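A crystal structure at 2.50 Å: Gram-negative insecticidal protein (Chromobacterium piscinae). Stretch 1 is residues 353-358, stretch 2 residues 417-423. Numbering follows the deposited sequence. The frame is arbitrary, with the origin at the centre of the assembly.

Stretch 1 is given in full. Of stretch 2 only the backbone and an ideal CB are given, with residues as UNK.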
# COMPACT_ATOMS: atom_id res chain seq x y z
N LYS A 353 -21.26 -38.74 47.61
CA LYS A 353 -22.63 -38.40 47.98
C LYS A 353 -23.44 -39.62 48.42
O LYS A 353 -23.26 -40.72 47.91
CB LYS A 353 -23.33 -37.72 46.81
CG LYS A 353 -22.59 -36.53 46.22
CD LYS A 353 -22.48 -35.33 47.18
CE LYS A 353 -21.58 -34.25 46.62
NZ LYS A 353 -21.84 -32.95 47.30
N MET A 354 -24.32 -39.39 49.39
CA MET A 354 -25.26 -40.39 49.90
C MET A 354 -26.41 -40.54 48.95
O MET A 354 -26.91 -39.53 48.43
CB MET A 354 -25.79 -39.95 51.26
CG MET A 354 -26.84 -40.86 51.89
SD MET A 354 -27.28 -40.17 53.47
CE MET A 354 -28.68 -41.22 53.87
N VAL A 355 -26.84 -41.79 48.75
CA VAL A 355 -28.05 -42.08 47.96
C VAL A 355 -29.17 -42.77 48.75
O VAL A 355 -30.31 -42.87 48.25
CB VAL A 355 -27.72 -42.91 46.72
CG1 VAL A 355 -26.83 -42.08 45.81
CG2 VAL A 355 -27.06 -44.23 47.08
N GLY A 356 -28.87 -43.23 49.97
CA GLY A 356 -29.84 -43.95 50.79
C GLY A 356 -29.30 -44.33 52.13
O GLY A 356 -28.09 -44.26 52.35
N GLN A 357 -30.20 -44.71 53.04
CA GLN A 357 -29.84 -45.27 54.35
C GLN A 357 -29.66 -46.75 54.25
O GLN A 357 -30.29 -47.41 53.43
CB GLN A 357 -30.92 -45.01 55.40
CG GLN A 357 -30.60 -43.81 56.23
CD GLN A 357 -31.70 -43.44 57.17
OE1 GLN A 357 -32.79 -44.01 57.15
NE2 GLN A 357 -31.42 -42.46 58.01
N PHE A 358 -28.80 -47.27 55.12
CA PHE A 358 -28.78 -48.70 55.38
C PHE A 358 -29.78 -49.01 56.50
O PHE A 358 -29.79 -48.30 57.52
CB PHE A 358 -27.38 -49.20 55.76
CG PHE A 358 -27.30 -50.67 55.79
CD1 PHE A 358 -27.08 -51.38 54.61
CD2 PHE A 358 -27.54 -51.38 56.96
CE1 PHE A 358 -27.06 -52.77 54.60
CE2 PHE A 358 -27.52 -52.77 56.96
CZ PHE A 358 -27.27 -53.46 55.79
N UNK A 417 -34.35 -41.25 43.12
CA UNK A 417 -33.77 -41.58 44.41
C UNK A 417 -33.55 -43.09 44.51
O UNK A 417 -34.30 -43.87 43.92
CB UNK A 417 -34.67 -41.09 45.55
N UNK A 418 -32.49 -43.48 45.20
CA UNK A 418 -32.11 -44.89 45.32
C UNK A 418 -32.50 -45.52 46.65
O UNK A 418 -32.57 -46.75 46.75
CB UNK A 418 -30.60 -45.03 45.12
N UNK A 419 -32.80 -44.69 47.66
CA UNK A 419 -33.24 -45.19 48.94
C UNK A 419 -33.93 -44.16 49.80
O UNK A 419 -33.61 -42.98 49.72
CB UNK A 419 -32.04 -45.76 49.70
N UNK A 420 -34.84 -44.64 50.64
CA UNK A 420 -35.53 -43.76 51.58
C UNK A 420 -34.71 -43.56 52.84
O UNK A 420 -33.72 -44.23 53.05
CB UNK A 420 -36.91 -44.33 51.93
N UNK A 421 -35.18 -42.63 53.64
CA UNK A 421 -34.54 -42.23 54.88
C UNK A 421 -35.59 -42.25 55.98
O UNK A 421 -36.63 -41.61 55.86
CB UNK A 421 -33.89 -40.85 54.75
N UNK A 422 -35.31 -42.99 57.04
CA UNK A 422 -36.17 -43.01 58.21
C UNK A 422 -35.71 -41.93 59.15
O UNK A 422 -34.52 -41.71 59.30
CB UNK A 422 -36.16 -44.38 58.90
N UNK A 423 -36.68 -41.30 59.79
CA UNK A 423 -36.46 -40.35 60.87
C UNK A 423 -37.20 -40.92 62.07
O UNK A 423 -38.43 -41.00 62.07
CB UNK A 423 -36.94 -38.94 60.51

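At position 417 the CA-to-CB bond runs sideways to the first stretch, and the ideal CB lies 5.4 Å from Val355 O. Stretch 1 sets little constraint here, and many residues would suit; the deposited one is Ala417, whose methyl makes no contact across the pair.

At 418 the CB points toward stretch 1 and lies 3.8 Å from Val355 O, with the valine side chain close by. No charge or side-chain donor is on offer, so an aliphatic residue such as leucine, isoleucine, valine or methionine would fit. The residue is Leu418, with chi1 m and chi2 t, and its CD1 packs 3.8 Å from Val355 CB. The backbone is tied in as well, through a water that accepts from Leu418 N (2.9 Å) and donates to Val355 O (2.8 Å).

At 419 the two backbones make their closest CA approach, the CA of this position lying 4.1 Å from Gly356 CA. An ideal CB would point toward stretch 1 and sit 3.1 Å from Gly356 CA, a tight approach for two carbons. Phi/psi of -162/151 is open to most residues, so it is the lack of space that favours glycine, with alanine a strained second. Gly419 is found, facing another glycine, and its N lies 3.1 Å from Val355 O.

The CB at 420 points away, with nothing of stretch 1 within 5.5 Å, so the visible atoms leave the choice wide, polar or apolar. Asp420 turns its carboxylate to hydrogen bonds elsewhere in the structure. What faces stretch 1 is its backbone: a water lies within hydrogen-bonding reach of both Asp420 O (2.7 Å) and Gln357 O (3.0 Å).

Position 421 has extended angles (-130/125) and a sideways CB, 4.1 Å from Gln357 OE1 and 5.3 Å from Met354 CE. A modest apolar side chain, beta-branched or otherwise, would suit this setting. Val421, chi1 t, brings CG2 to 4.3 Å from Met354 CE, while CG1 lies 3.5 Å from Gln357 NE2.

At 422 the backbone does the work. Gln357 reaches across with its amide: the N of this position donates to Gln357 OE1 (2.7 Å, 161°), while Gln357 NE2 donates weakly to the O of position 422 (3.4 Å). The CB is sideways, 3.8 Å from Gln357 OE1, so a side chain able to lead off from the stretch would suit, proline excepted. Met422 is present, and the end of its side chain leads away.

At 423 the CB points away and the choice is open; Met423 makes no contact with stretch 1.

Stretch 2 417-423: ALGDVMM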
# COMPACT_ATOMS: atom_id res chain seq x y z
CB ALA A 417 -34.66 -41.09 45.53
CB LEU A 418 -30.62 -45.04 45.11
CG LEU A 418 -30.04 -44.43 43.83
CD1 LEU A 418 -28.60 -44.91 43.63
CD2 LEU A 418 -30.89 -44.78 42.60
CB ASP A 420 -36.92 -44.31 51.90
CG ASP A 420 -37.84 -44.29 50.70
OD1 ASP A 420 -37.64 -43.47 49.79
OD2 ASP A 420 -38.78 -45.09 50.67
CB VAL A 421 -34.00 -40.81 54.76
CG1 VAL A 421 -33.46 -40.33 56.09
CG2 VAL A 421 -32.94 -40.74 53.66
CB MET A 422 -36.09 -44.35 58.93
CG MET A 422 -36.51 -45.53 58.10
SD MET A 422 -38.19 -45.47 57.51
CE MET A 422 -39.13 -45.41 59.01
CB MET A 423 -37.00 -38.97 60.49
CG MET A 423 -36.30 -38.32 59.30
SD MET A 423 -34.55 -37.97 59.54
CE MET A 423 -34.60 -36.55 60.64
O HOH W 1 -30.65 -41.35 45.88
O HOH W 2 -31.77 -40.55 60.27
O HOH W 3 -32.48 -46.29 51.74
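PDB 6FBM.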